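Side-chain contacts in protein arginine N-methyltransferase SFM1 (Saccharomyces cerevisiae, PDB 5C74), which monomethylates an arginine side chain of ribosomal protein S3, using S-adenosyl-L-methionine as the methyl donor: residues 6-11 against 114-119; 102-107 against 142-147; 119-124 against 128-133. All coordinates share one frame; numbering follows the deposited sequence.

In the fold
From the N terminus, strand 2-6 of the parallel sheet ends in the first segment of contact 1, which closes a loop of about a hundred residues by joining 6-11 to the start of helix 116-123. Before that loop closes, strand 101-104 opens contact 2, so contacts 1 and 2 cross; Glu6 ties them directly through hydrogen bonds to Phe104 and Gly106. Contact 3 is a short closure between helix 116-123 and edge strand 128-131. It begins at Glu119, where contact 1 ends, and is nested inside the loop of contact 2, which closes on helix 140-151. Together they join helices 116-123 and 140-151 to the same sheet.

Contact 1 (6-11 against 114-119); sequences EHMEEG and RDRTKE
Arg116 grips the carboxylate of Glu6 side-on with two nearly straight bonds, NE to OE1 at 2.8 Å (168°) and NH2 to OE2, also 2.8 Å. Both oxygens are met on their syn sides, and the two flat groups are turned 27° against each other. CG of Arg116 lies anti to the backbone N (chi1 -176°), and a bend at chi2 brings the guanidinium round to Glu6. The third nitrogen is held as well: NH1 donates to Glu119 OE1 at 3.0 Å, in the guanidinium plane. That oxygen has a second donor, Arg114 NH2 at 2.9 Å, while Arg114 NE bonds to Glu119 OE2, so that two arginines and two glutamates form one salt-bridge network. Held along its edge by two carboxylates, the Arg116 guanidinium has little freedom to turn. Met8 covers one of its faces: the CE methyl sits over the centre, 3.8 Å above the plane, with SD 3.6 Å from Arg116 NE. The same methyl reaches Arg114 NH2 at 4.0 Å. Glu6 OE1 also accepts from the backbone N of Gly106, which links the network to the loop after strand 101-104. The contact thus joins the C-terminal end of strand 2-6, a neighbour of strand 101-104 in the parallel sheet, to the first turn of helix 116-123, where Asp115 is the N-cap and accepts from Lys118 N.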
ATOM      1  N   GLU A   6      -7.319   9.980   7.462  1.00 11.91           N
ATOM      2  CA  GLU A   6      -7.867   8.678   7.802  1.00 14.79           C
ATOM      3  C   GLU A   6      -7.223   7.653   6.880  1.00 16.47           C
ATOM      4  O   GLU A   6      -7.346   7.748   5.661  1.00 16.28           O
ATOM      5  CB  GLU A   6      -9.387   8.654   7.645  1.00 17.17           C
ATOM      6  CG  GLU A   6     -10.131   9.622   8.565  1.00 18.53           C
ATOM      7  CD  GLU A   6     -11.609   9.292   8.661  1.00 23.33           C
ATOM      8  OE1 GLU A   6     -12.244   9.103   7.594  1.00 19.81           O
ATOM      9  OE2 GLU A   6     -12.122   9.190   9.804  1.00 22.91           O
ATOM     10  N   HIS A   7      -6.545   6.670   7.455  1.00 13.82           N
ATOM     11  CA  HIS A   7      -5.866   5.664   6.651  1.00 10.59           C
ATOM     12  C   HIS A   7      -6.595   4.368   6.906  1.00 17.19           C
ATOM     13  O   HIS A   7      -6.164   3.578   7.720  1.00 15.44           O
ATOM     14  CB  HIS A   7      -4.379   5.558   7.020  1.00 13.64           C
ATOM     15  CG  HIS A   7      -3.598   4.633   6.128  1.00 16.81           C
ATOM     16  ND1 HIS A   7      -2.854   5.084   5.057  1.00 16.20           N
ATOM     17  CD2 HIS A   7      -3.454   3.282   6.145  1.00 16.28           C
ATOM     18  CE1 HIS A   7      -2.285   4.051   4.451  1.00 19.81           C
ATOM     19  NE2 HIS A   7      -2.632   2.947   5.094  1.00 16.49           N
ATOM     20  N   MET A   8      -7.722   4.181   6.226  1.00 16.17           N
ATOM     21  CA  MET A   8      -8.648   3.103   6.554  1.00 15.81           C
ATOM     22  C   MET A   8      -8.483   1.930   5.600  1.00 29.49           C
ATOM     23  O   MET A   8      -9.446   1.462   4.989  1.00 38.17           O
ATOM     24  CB  MET A   8     -10.092   3.607   6.518  1.00 19.16           C
ATOM     25  CG  MET A   8     -10.397   4.750   7.522  1.00 18.44           C
ATOM     26  SD  MET A   8     -12.063   5.474   7.366  1.00 10.98           S
ATOM     27  CE  MET A   8     -13.077   4.154   8.024  1.00 26.29           C
ATOM     28  N   GLU A   9      -7.253   1.477   5.457  1.00 20.22           N
ATOM     29  CA  GLU A   9      -6.969   0.369   4.565  1.00 25.90           C
ATOM     30  C   GLU A   9      -5.775  -0.350   5.126  1.00 18.42           C
ATOM     31  O   GLU A   9      -4.961   0.229   5.843  1.00 16.14           O
ATOM     32  CB  GLU A   9      -6.696   0.851   3.133  1.00 30.47           C
ATOM     33  CG  GLU A   9      -5.385   1.626   2.993  1.00 39.53           C
ATOM     34  CD  GLU A   9      -5.166   2.203   1.600  1.00 52.46           C
ATOM     35  OE1 GLU A   9      -4.483   3.245   1.495  1.00 52.42           O
ATOM     36  OE2 GLU A   9      -5.665   1.614   0.615  1.00 54.50           O
ATOM     37  N   GLU A  10      -5.680  -1.631   4.817  1.00 19.54           N
ATOM     38  CA  GLU A  10      -4.540  -2.413   5.231  1.00 23.86           C
ATOM     39  C   GLU A  10      -3.354  -2.057   4.334  1.00 27.43           C
ATOM     40  O   GLU A  10      -3.506  -1.979   3.119  1.00 25.75           O
ATOM     41  CB  GLU A  10      -4.864  -3.904   5.124  1.00 29.23           C
ATOM     42  CG  GLU A  10      -3.771  -4.799   5.615  1.00 39.57           C
ATOM     43  CD  GLU A  10      -3.481  -4.578   7.076  1.00 43.63           C
ATOM     44  OE1 GLU A  10      -2.293  -4.635   7.453  1.00 43.02           O
ATOM     45  OE2 GLU A  10      -4.446  -4.353   7.840  1.00 42.80           O
ATOM     46  N   GLY A  11      -2.189  -1.833   4.931  1.00 21.78           N
ATOM     47  CA  GLY A  11      -0.974  -1.671   4.157  1.00 27.84           C
ATOM     48  C   GLY A  11      -0.658  -0.254   3.719  1.00 20.42           C
ATOM     49  O   GLY A  11      -1.527   0.616   3.686  1.00 20.13           O
ATOM     50  N   ARG A 114     -19.722   3.790   0.222  1.00 20.71           N
ATOM     51  CA  ARG A 114     -19.882   4.506   1.482  1.00 24.01           C
ATOM     52  C   ARG A 114     -19.640   5.983   1.282  1.00 25.89           C
ATOM     53  O   ARG A 114     -18.858   6.377   0.419  1.00 24.49           O
ATOM     54  CB  ARG A 114     -18.928   3.950   2.545  1.00 17.46           C
ATOM     55  CG  ARG A 114     -19.308   2.556   3.046  1.00 18.05           C
ATOM     56  CD  ARG A 114     -18.199   1.919   3.878  1.00 17.84           C
ATOM     57  NE  ARG A 114     -17.880   2.699   5.074  1.00 17.60           N
ATOM     58  CZ  ARG A 114     -17.005   2.314   5.997  1.00 20.29           C
ATOM     59  NH1 ARG A 114     -16.372   1.144   5.864  1.00 15.76           N
ATOM     60  NH2 ARG A 114     -16.762   3.092   7.052  1.00 18.28           N
ATOM     61  N   ASP A 115     -20.331   6.789   2.085  1.00 20.62           N
ATOM     62  CA  ASP A 115     -20.175   8.238   2.089  1.00 19.57           C
ATOM     63  C   ASP A 115     -19.513   8.616   3.412  1.00 18.71           C
ATOM     64  O   ASP A 115     -20.194   8.832   4.413  1.00 15.83           O
ATOM     65  CB  ASP A 115     -21.536   8.917   1.923  1.00 18.07           C
ATOM     66  CG  ASP A 115     -21.450  10.434   1.913  1.00 20.74           C
ATOM     67  OD1 ASP A 115     -20.383  10.999   2.235  1.00 21.31           O
ATOM     68  OD2 ASP A 115     -22.479  11.071   1.596  1.00 26.65           O
ATOM     69  N   ARG A 116     -18.190   8.658   3.409  1.00 15.19           N
ATOM     70  CA  ARG A 116     -17.424   8.841   4.637  1.00 13.91           C
ATOM     71  C   ARG A 116     -17.683  10.214   5.243  1.00 15.85           C
ATOM     72  O   ARG A 116     -17.679  10.379   6.468  1.00 16.61           O
ATOM     73  CB  ARG A 116     -15.934   8.635   4.361  1.00 17.74           C
ATOM     74  CG  ARG A 116     -15.039   8.720   5.607  1.00 19.10           C
ATOM     75  CD  ARG A 116     -15.519   7.770   6.699  1.00 16.29           C
ATOM     76  NE  ARG A 116     -14.698   7.847   7.919  1.00 13.09           N
ATOM     77  CZ  ARG A 116     -15.001   7.236   9.057  1.00 19.94           C
ATOM     78  NH1 ARG A 116     -16.096   6.490   9.143  1.00 22.00           N
ATOM     79  NH2 ARG A 116     -14.212   7.376  10.118  1.00 20.96           N
ATOM     80  N   THR A 117     -17.914  11.204   4.384  1.00 16.70           N
ATOM     81  CA  THR A 117     -18.248  12.537   4.870  1.00 17.83           C
ATOM     82  C   THR A 117     -19.505  12.464   5.715  1.00 18.53           C
ATOM     83  O   THR A 117     -19.550  12.990   6.836  1.00 18.48           O
ATOM     84  CB  THR A 117     -18.442  13.521   3.716  1.00 17.15           C
ATOM     85  OG1 THR A 117     -17.168  13.752   3.120  1.00 16.44           O
ATOM     86  CG2 THR A 117     -19.025  14.860   4.222  1.00 16.26           C
ATOM     87  N   LYS A 118     -20.524  11.785   5.197  1.00 14.50           N
ATOM     88  CA  LYS A 118     -21.781  11.688   5.923  1.00 15.28           C
ATOM     89  C   LYS A 118     -21.632  10.848   7.192  1.00 17.40           C
ATOM     90  O   LYS A 118     -22.247  11.154   8.219  1.00 16.70           O
ATOM     91  CB  LYS A 118     -22.887  11.107   5.025  1.00 20.38           C
ATOM     92  CG  LYS A 118     -24.282  11.217   5.632  1.00 26.14           C
ATOM     93  CD  LYS A 118     -25.370  10.763   4.641  1.00 24.27           C
ATOM     94  CE  LYS A 118     -26.761  11.152   5.124  1.00 31.25           C
ATOM     95  NZ  LYS A 118     -27.812  10.809   4.111  1.00 38.90           N
ATOM     96  N   GLU A 119     -20.812   9.803   7.127  1.00 13.77           N
ATOM     97  CA  GLU A 119     -20.532   8.996   8.309  1.00 15.46           C
ATOM     98  C   GLU A 119     -19.905   9.832   9.425  1.00 16.93           C
ATOM     99  O   GLU A 119     -20.327   9.755  10.583  1.00 16.50           O
ATOM    100  CB  GLU A 119     -19.605   7.830   7.954  1.00 18.36           C
ATOM    101  CG  GLU A 119     -20.278   6.759   7.113  1.00 19.99           C
ATOM    102  CD  GLU A 119     -19.318   5.649   6.685  1.00 18.72           C
ATOM    103  OE1 GLU A 119     -18.162   5.638   7.152  1.00 15.12           O
ATOM    104  OE2 GLU A 119     -19.731   4.785   5.871  1.00 19.04           O
TER

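Contact 2 (102-107 against 142-147); sequences FVFGGI and TAIRTT
Strand 102-104, bearing Phe102 and Phe104, runs nearly antiparallel (165°) to helix 142-147, which meets it through Ala143, Ile144 and Thr147, the two axes 10.9 Å apart. Phe104 sends the far end of its ring into the helix: the Ala143 CB methyl lies at the ring edge, 3.5 Å from Phe104 CE2, while Ile144 CG1 approaches Phe104 CE1 obliquely at 3.6 Å. Phe102 instead offers a face, with Thr147 OG1 over the ring centre, 3.9 Å above its plane. The strand belongs to the interior of the parallel sheet of this SPOUT-clan methyltransferase, between strands 2-6 and 80-83, and helix 140-151 covers one face of that sheet. Thr147 OG1 stands beside its own backbone N (chi1 -65°), from where it donates to Ala143 O one turn back at 3.0 Å. Thr147 N bonds to the same carbonyl from the opposite face of its plane, so the buried hydroxyl over the aromatic ring is satisfied within the helix. The two phenylalanines also meet, Phe104 CE1 lying in plane at the edge of the Phe102 ring. Tyr3 on strand 2-6 packs against Phe102, Ile144 and Thr147, and Leu133 joins Thr147 from the loop after strand 128-131.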
ATOM      1  N   PHE A 102      -7.265  19.985   9.828  1.00 11.57           N
ATOM      2  CA  PHE A 102      -7.775  19.790   8.474  1.00 11.88           C
ATOM      3  C   PHE A 102      -7.784  18.288   8.248  1.00 12.62           C
ATOM      4  O   PHE A 102      -6.760  17.632   8.422  1.00 15.00           O
ATOM      5  CB  PHE A 102      -6.881  20.491   7.447  1.00 12.84           C
ATOM      6  CG  PHE A 102      -7.457  20.510   6.057  1.00 20.53           C
ATOM      7  CD1 PHE A 102      -7.221  19.463   5.177  1.00 23.86           C
ATOM      8  CD2 PHE A 102      -8.223  21.580   5.627  1.00 23.87           C
ATOM      9  CE1 PHE A 102      -7.740  19.485   3.892  1.00 20.84           C
ATOM     10  CE2 PHE A 102      -8.745  21.602   4.331  1.00 22.50           C
ATOM     11  CZ  PHE A 102      -8.503  20.555   3.475  1.00 20.64           C
ATOM     12  N   VAL A 103      -8.942  17.750   7.887  1.00 11.62           N
ATOM     13  CA  VAL A 103      -9.140  16.298   7.856  1.00 13.71           C
ATOM     14  C   VAL A 103      -9.335  15.763   6.435  1.00 15.46           C
ATOM     15  O   VAL A 103     -10.116  16.306   5.668  1.00 13.90           O
ATOM     16  CB  VAL A 103     -10.361  15.908   8.696  1.00 11.13           C
ATOM     17  CG1 VAL A 103     -10.624  14.415   8.603  1.00 14.11           C
ATOM     18  CG2 VAL A 103     -10.158  16.346  10.155  1.00 14.72           C
ATOM     19  N   PHE A 104      -8.602  14.707   6.095  1.00 11.23           N
ATOM     20  CA  PHE A 104      -8.818  13.969   4.855  1.00 11.50           C
ATOM     21  C   PHE A 104      -9.601  12.735   5.209  1.00 15.47           C
ATOM     22  O   PHE A 104      -9.083  11.843   5.892  1.00 13.06           O
ATOM     23  CB  PHE A 104      -7.501  13.585   4.185  1.00 12.93           C
ATOM     24  CG  PHE A 104      -6.731  14.755   3.671  1.00 15.46           C
ATOM     25  CD1 PHE A 104      -5.954  15.520   4.534  1.00 15.02           C
ATOM     26  CD2 PHE A 104      -6.795  15.104   2.331  1.00 15.57           C
ATOM     27  CE1 PHE A 104      -5.248  16.610   4.067  1.00 14.65           C
ATOM     28  CE2 PHE A 104      -6.090  16.188   1.854  1.00 16.60           C
ATOM     29  CZ  PHE A 104      -5.316  16.941   2.718  1.00 14.60           C
ATOM     30  N   GLY A 105     -10.855  12.699   4.777  1.00 10.98           N
ATOM     31  CA  GLY A 105     -11.731  11.575   5.045  1.00 16.35           C
ATOM     32  C   GLY A 105     -11.220  10.326   4.358  1.00 20.40           C
ATOM     33  O   GLY A 105     -10.541  10.396   3.333  1.00 18.32           O
ATOM     34  N   GLY A 106     -11.543   9.169   4.919  1.00 15.58           N
ATOM     35  CA  GLY A 106     -11.054   7.922   4.365  1.00 14.16           C
ATOM     36  C   GLY A 106     -11.685   7.688   3.003  1.00 18.20           C
ATOM     37  O   GLY A 106     -12.820   8.089   2.775  1.00 17.21           O
ATOM     38  N   ILE A 107     -10.937   7.068   2.102  1.00 26.64           N
ATOM     39  CA  ILE A 107     -11.478   6.649   0.810  1.00 33.35           C
ATOM     40  C   ILE A 107     -11.687   5.146   0.869  1.00 30.41           C
ATOM     41  O   ILE A 107     -10.743   4.385   1.055  1.00 34.86           O
ATOM     42  CB  ILE A 107     -10.549   7.019  -0.364  1.00 42.82           C
ATOM     43  CG1 ILE A 107     -10.451   8.539  -0.512  1.00 46.26           C
ATOM     44  CG2 ILE A 107     -11.045   6.393  -1.663  1.00 42.03           C
ATOM     45  CD1 ILE A 107      -9.189   9.124   0.074  1.00 48.46           C
ATOM     46  N   THR A 142      -0.073  17.266  -2.152  1.00 11.53           N
ATOM     47  CA  THR A 142      -0.360  18.531  -2.846  1.00 10.77           C
ATOM     48  C   THR A 142      -1.447  19.325  -2.097  1.00 13.62           C
ATOM     49  O   THR A 142      -1.351  20.557  -1.942  1.00 14.58           O
ATOM     50  CB  THR A 142      -0.820  18.300  -4.297  1.00 12.14           C
ATOM     51  OG1 THR A 142       0.260  17.754  -5.064  1.00 16.14           O
ATOM     52  CG2 THR A 142      -1.236  19.632  -4.920  1.00 12.87           C
ATOM     53  N   ALA A 143      -2.473  18.615  -1.627  1.00 13.09           N
ATOM     54  CA  ALA A 143      -3.572  19.249  -0.903  1.00 13.05           C
ATOM     55  C   ALA A 143      -3.048  19.901   0.368  1.00 14.99           C
ATOM     56  O   ALA A 143      -3.467  21.005   0.726  1.00 10.64           O
ATOM     57  CB  ALA A 143      -4.669  18.244  -0.565  1.00 15.84           C
ATOM     58  N   ILE A 144      -2.138  19.211   1.045  1.00 10.10           N
ATOM     59  CA  ILE A 144      -1.549  19.746   2.261  1.00  9.69           C
ATOM     60  C   ILE A 144      -0.652  20.934   1.930  1.00 15.95           C
ATOM     61  O   ILE A 144      -0.702  21.946   2.623  1.00 12.64           O
ATOM     62  CB  ILE A 144      -0.787  18.657   3.037  1.00  9.37           C
ATOM     63  CG1 ILE A 144      -1.822  17.676   3.608  1.00 12.03           C
ATOM     64  CG2 ILE A 144       0.080  19.289   4.161  1.00 14.63           C
ATOM     65  CD1 ILE A 144      -1.259  16.561   4.448  1.00 16.64           C
ATOM     66  N   ARG A 145       0.128  20.852   0.850  1.00  9.48           N
ATOM     67  CA  ARG A 145       0.936  22.017   0.470  1.00 11.90           C
ATOM     68  C   ARG A 145       0.030  23.210   0.176  1.00 16.19           C
ATOM     69  O   ARG A 145       0.312  24.341   0.574  1.00 12.60           O
ATOM     70  CB  ARG A 145       1.815  21.725  -0.753  1.00 12.25           C
ATOM     71  CG  ARG A 145       2.585  22.937  -1.246  1.00 17.24           C
ATOM     72  CD  ARG A 145       3.628  22.540  -2.280  1.00 21.71           C
ATOM     73  NE  ARG A 145       4.688  21.783  -1.647  1.00 23.82           N
ATOM     74  CZ  ARG A 145       5.730  22.352  -1.054  1.00 30.27           C
ATOM     75  NH1 ARG A 145       5.853  23.678  -1.051  1.00 30.96           N
ATOM     76  NH2 ARG A 145       6.652  21.602  -0.484  1.00 31.42           N
ATOM     77  N   THR A 146      -1.055  22.947  -0.534  1.00 13.07           N
ATOM     78  CA  THR A 146      -1.989  23.993  -0.901  1.00 11.50           C
ATOM     79  C   THR A 146      -2.601  24.616   0.337  1.00 15.29           C
ATOM     80  O   THR A 146      -2.718  25.836   0.432  1.00 11.84           O
ATOM     81  CB  THR A 146      -3.100  23.459  -1.817  1.00 14.33           C
ATOM     82  OG1 THR A 146      -2.520  22.992  -3.049  1.00 12.85           O
ATOM     83  CG2 THR A 146      -4.116  24.564  -2.112  1.00 14.05           C
ATOM     84  N   THR A 147      -2.968  23.779   1.295  1.00 11.74           N
ATOM     85  CA  THR A 147      -3.570  24.288   2.521  1.00 14.08           C
ATOM     86  C   THR A 147      -2.584  25.174   3.294  1.00 15.78           C
ATOM     87  O   THR A 147      -2.968  26.207   3.867  1.00 12.31           O
ATOM     88  CB  THR A 147      -4.067  23.125   3.395  1.00 10.77           C
ATOM     89  OG1 THR A 147      -5.122  22.447   2.697  1.00 16.16           O
ATOM     90  CG2 THR A 147      -4.603  23.675   4.732  1.00 15.02           C
TER

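Contact 3 (119-124 against 128-133); sequences ELKTAY and LISRRL
Lys121 NZ donates to Ser130 OG at 2.7 Å, the one direct hydrogen bond between helix 119-123 and strand 128-131. Nearer the base of the lysine, Leu128 CD1 packs on Leu120 CB at 3.7 Å, with Lys121 CG a little farther from the same methyl. The lysine leaves the helix with CG beside its backbone N (chi1 -72°) and then runs fully extended, which carries the ammonium alongside the strand to Ser130. Three waters bridge the segments. One accepts from Ser130 N at 2.9 Å and another donates to Leu128 O at 2.6 Å, each also reaching Lys121 NZ through a weak bond; the third donates to Tyr124 O and accepts from Leu128 N at 2.9 Å. In the next shell, Ser130 OG is hydrogen-bonded to Asp84 OD2, Leu120 packs on Leu82, and Tyr124 OH bonds to Asp61. An alanine in place of Lys121 is likely to leave Ser130 OG without its charged donor and two of the waters less firmly held. Helix and strand, antiparallel within 27°, form the second half of a beta-alpha-beta crossover that starts at strand 101-104. Strand 128-131 is the outermost of its sheet in this chain: Ile129 bonds to strand 80-83, whereas Leu128 and Ser130 turn backbone groups to water, so the ammonium and its waters serve polar groups on the sheet's edge.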
ATOM      1  N   GLU A 119     -20.812   9.803   7.127  1.00 13.77           N
ATOM      2  CA  GLU A 119     -20.532   8.996   8.309  1.00 15.46           C
ATOM      3  C   GLU A 119     -19.905   9.832   9.425  1.00 16.93           C
ATOM      4  O   GLU A 119     -20.327   9.755  10.583  1.00 16.50           O
ATOM      5  CB  GLU A 119     -19.605   7.830   7.954  1.00 18.36           C
ATOM      6  CG  GLU A 119     -20.278   6.759   7.113  1.00 19.99           C
ATOM      7  CD  GLU A 119     -19.318   5.649   6.685  1.00 18.72           C
ATOM      8  OE1 GLU A 119     -18.162   5.638   7.152  1.00 15.12           O
ATOM      9  OE2 GLU A 119     -19.731   4.785   5.871  1.00 19.04           O
ATOM     10  N   LEU A 120     -18.889  10.612   9.074  1.00 13.06           N
ATOM     11  CA  LEU A 120     -18.187  11.433  10.065  1.00 12.91           C
ATOM     12  C   LEU A 120     -19.126  12.448  10.688  1.00 15.82           C
ATOM     13  O   LEU A 120     -19.176  12.611  11.910  1.00 16.29           O
ATOM     14  CB  LEU A 120     -16.992  12.136   9.427  1.00 18.66           C
ATOM     15  CG  LEU A 120     -15.736  11.287   9.215  1.00 16.99           C
ATOM     16  CD1 LEU A 120     -14.743  11.995   8.305  1.00 18.21           C
ATOM     17  CD2 LEU A 120     -15.086  10.977  10.558  1.00 15.21           C
ATOM     18  N   LYS A 121     -19.879  13.143   9.839  1.00 13.63           N
ATOM     19  CA  LYS A 121     -20.784  14.186  10.318  1.00 14.79           C
ATOM     20  C   LYS A 121     -21.949  13.629  11.126  1.00 17.23           C
ATOM     21  O   LYS A 121     -22.423  14.255  12.077  1.00 18.38           O
ATOM     22  CB  LYS A 121     -21.308  14.999   9.136  1.00 16.99           C
ATOM     23  CG  LYS A 121     -20.237  15.891   8.543  1.00 15.80           C
ATOM     24  CD  LYS A 121     -20.824  16.819   7.512  1.00 18.09           C
ATOM     25  CE  LYS A 121     -19.736  17.693   6.891  1.00 17.99           C
ATOM     26  NZ  LYS A 121     -20.346  18.809   6.125  1.00 17.55           N
ATOM     27  N   THR A 122     -22.410  12.443  10.760  1.00 15.40           N
ATOM     28  CA  THR A 122     -23.459  11.799  11.527  1.00 15.74           C
ATOM     29  C   THR A 122     -22.933  11.366  12.906  1.00 23.49           C
ATOM     30  O   THR A 122     -23.653  11.438  13.912  1.00 22.10           O
ATOM     31  CB  THR A 122     -24.032  10.571  10.775  1.00 21.10           C
ATOM     32  OG1 THR A 122     -24.602  11.007   9.528  1.00 20.14           O
ATOM     33  CG2 THR A 122     -25.104   9.880  11.606  1.00 21.18           C
ATOM     34  N   ALA A 123     -21.685  10.910  12.954  1.00 16.53           N
ATOM     35  CA  ALA A 123     -21.097  10.515  14.233  1.00 18.49           C
ATOM     36  C   ALA A 123     -20.843  11.725  15.130  1.00 21.98           C
ATOM     37  O   ALA A 123     -21.071  11.667  16.339  1.00 19.71           O
ATOM     38  CB  ALA A 123     -19.807   9.747  14.015  1.00 16.36           C
ATOM     39  N   TYR A 124     -20.390  12.819  14.522  1.00 17.32           N
ATOM     40  CA  TYR A 124     -19.986  14.026  15.254  1.00 18.28           C
ATOM     41  C   TYR A 124     -20.576  15.287  14.618  1.00 15.25           C
ATOM     42  O   TYR A 124     -19.850  16.074  14.003  1.00 16.45           O
ATOM     43  CB  TYR A 124     -18.456  14.116  15.298  1.00 19.26           C
ATOM     44  CG  TYR A 124     -17.812  12.841  15.811  1.00 18.88           C
ATOM     45  CD1 TYR A 124     -18.039  12.411  17.113  1.00 19.86           C
ATOM     46  CD2 TYR A 124     -16.983  12.068  14.997  1.00 18.10           C
ATOM     47  CE1 TYR A 124     -17.463  11.237  17.593  1.00 21.47           C
ATOM     48  CE2 TYR A 124     -16.392  10.894  15.477  1.00 17.19           C
ATOM     49  CZ  TYR A 124     -16.641  10.487  16.771  1.00 22.78           C
ATOM     50  OH  TYR A 124     -16.066   9.330  17.266  1.00 21.39           O
ATOM     51  N   LEU A 128     -17.454  19.133  12.519  1.00 19.42           N
ATOM     52  CA  LEU A 128     -16.761  19.433  11.265  1.00 13.15           C
ATOM     53  C   LEU A 128     -17.410  20.531  10.425  1.00 19.11           C
ATOM     54  O   LEU A 128     -18.630  20.682  10.409  1.00 20.56           O
ATOM     55  CB  LEU A 128     -16.670  18.162  10.413  1.00 13.66           C
ATOM     56  CG  LEU A 128     -16.032  16.985  11.144  1.00 18.44           C
ATOM     57  CD1 LEU A 128     -16.445  15.684  10.496  1.00 18.29           C
ATOM     58  CD2 LEU A 128     -14.538  17.147  11.114  1.00 16.23           C
ATOM     59  N   ILE A 129     -16.567  21.273   9.715  1.00 14.86           N
ATOM     60  CA  ILE A 129     -17.004  22.260   8.727  1.00 15.79           C
ATOM     61  C   ILE A 129     -16.356  21.921   7.389  1.00 14.43           C
ATOM     62  O   ILE A 129     -15.135  21.803   7.298  1.00 17.21           O
ATOM     63  CB  ILE A 129     -16.615  23.702   9.149  1.00 20.65           C
ATOM     64  CG1 ILE A 129     -17.211  24.054  10.517  1.00 24.05           C
ATOM     65  CG2 ILE A 129     -17.050  24.715   8.082  1.00 22.62           C
ATOM     66  CD1 ILE A 129     -18.709  24.222  10.507  1.00 26.18           C
ATOM     67  N   SER A 130     -17.168  21.748   6.350  1.00 13.59           N
ATOM     68  CA  SER A 130     -16.663  21.380   5.034  1.00 14.84           C
ATOM     69  C   SER A 130     -16.002  22.549   4.295  1.00 16.83           C
ATOM     70  O   SER A 130     -16.503  23.677   4.328  1.00 16.49           O
ATOM     71  CB  SER A 130     -17.806  20.830   4.168  1.00 17.11           C
ATOM     72  OG  SER A 130     -18.252  19.562   4.623  1.00 18.85           O
ATOM     73  N   ARG A 131     -14.891  22.266   3.623  1.00 15.56           N
ATOM     74  CA  ARG A 131     -14.296  23.193   2.658  1.00 13.84           C
ATOM     75  C   ARG A 131     -13.811  22.447   1.437  1.00 16.05           C
ATOM     76  O   ARG A 131     -13.360  21.310   1.537  1.00 15.86           O
ATOM     77  CB  ARG A 131     -13.123  23.959   3.259  1.00 17.34           C
ATOM     78  CG  ARG A 131     -13.528  25.030   4.263  1.00 17.84           C
ATOM     79  CD  ARG A 131     -14.245  26.184   3.594  1.00 19.34           C
ATOM     80  NE  ARG A 131     -14.386  27.311   4.518  1.00 19.15           N
ATOM     81  CZ  ARG A 131     -15.460  27.520   5.266  1.00 20.18           C
ATOM     82  NH1 ARG A 131     -16.479  26.667   5.210  1.00 21.14           N
ATOM     83  NH2 ARG A 131     -15.507  28.570   6.086  1.00 23.07           N
ATOM     84  N   ARG A 132     -13.884  23.111   0.288  1.00 15.76           N
ATOM     85  CA  ARG A 132     -13.298  22.604  -0.945  1.00 20.30           C
ATOM     86  C   ARG A 132     -11.883  23.150  -1.124  1.00 18.85           C
ATOM     87  O   ARG A 132     -11.548  24.193  -0.573  1.00 18.27           O
ATOM     88  CB  ARG A 132     -14.180  23.014  -2.147  1.00 20.44           C
ATOM     89  CG  ARG A 132     -13.936  22.228  -3.412  1.00 22.10           C
ATOM     90  CD  ARG A 132     -14.814  22.747  -4.556  1.00 22.23           C
ATOM     91  NE  ARG A 132     -14.445  24.107  -4.955  1.00 25.03           N
ATOM     92  CZ  ARG A 132     -14.811  24.675  -6.103  1.00 35.61           C
ATOM     93  NH1 ARG A 132     -15.552  24.001  -6.974  1.00 31.59           N
ATOM     94  NH2 ARG A 132     -14.429  25.916  -6.384  1.00 32.16           N
ATOM     95  N   LEU A 133     -11.049  22.449  -1.891  1.00 14.01           N
ATOM     96  CA  LEU A 133      -9.780  23.016  -2.347  1.00 16.53           C
ATOM     97  C   LEU A 133      -9.764  23.050  -3.878  1.00 22.94           C
ATOM     98  O   LEU A 133      -9.013  22.308  -4.516  1.00 16.17           O
ATOM     99  CB  LEU A 133      -8.579  22.208  -1.840  1.00 17.99           C
ATOM    100  CG  LEU A 133      -8.175  22.272  -0.373  1.00 17.34           C
ATOM    101  CD1 LEU A 133      -7.008  21.286  -0.127  1.00 16.36           C
ATOM    102  CD2 LEU A 133      -7.778  23.692   0.043  1.00 16.64           C
TER
HETATM  103  O   HOH W   1     -19.999  22.239   6.509  1.00 25.67           O
HETATM  104  O   HOH W   2     -20.812  20.098   9.109  1.00 38.16           O
HETATM  105  O   HOH W   3     -19.715  17.466  11.791  1.00 17.47           O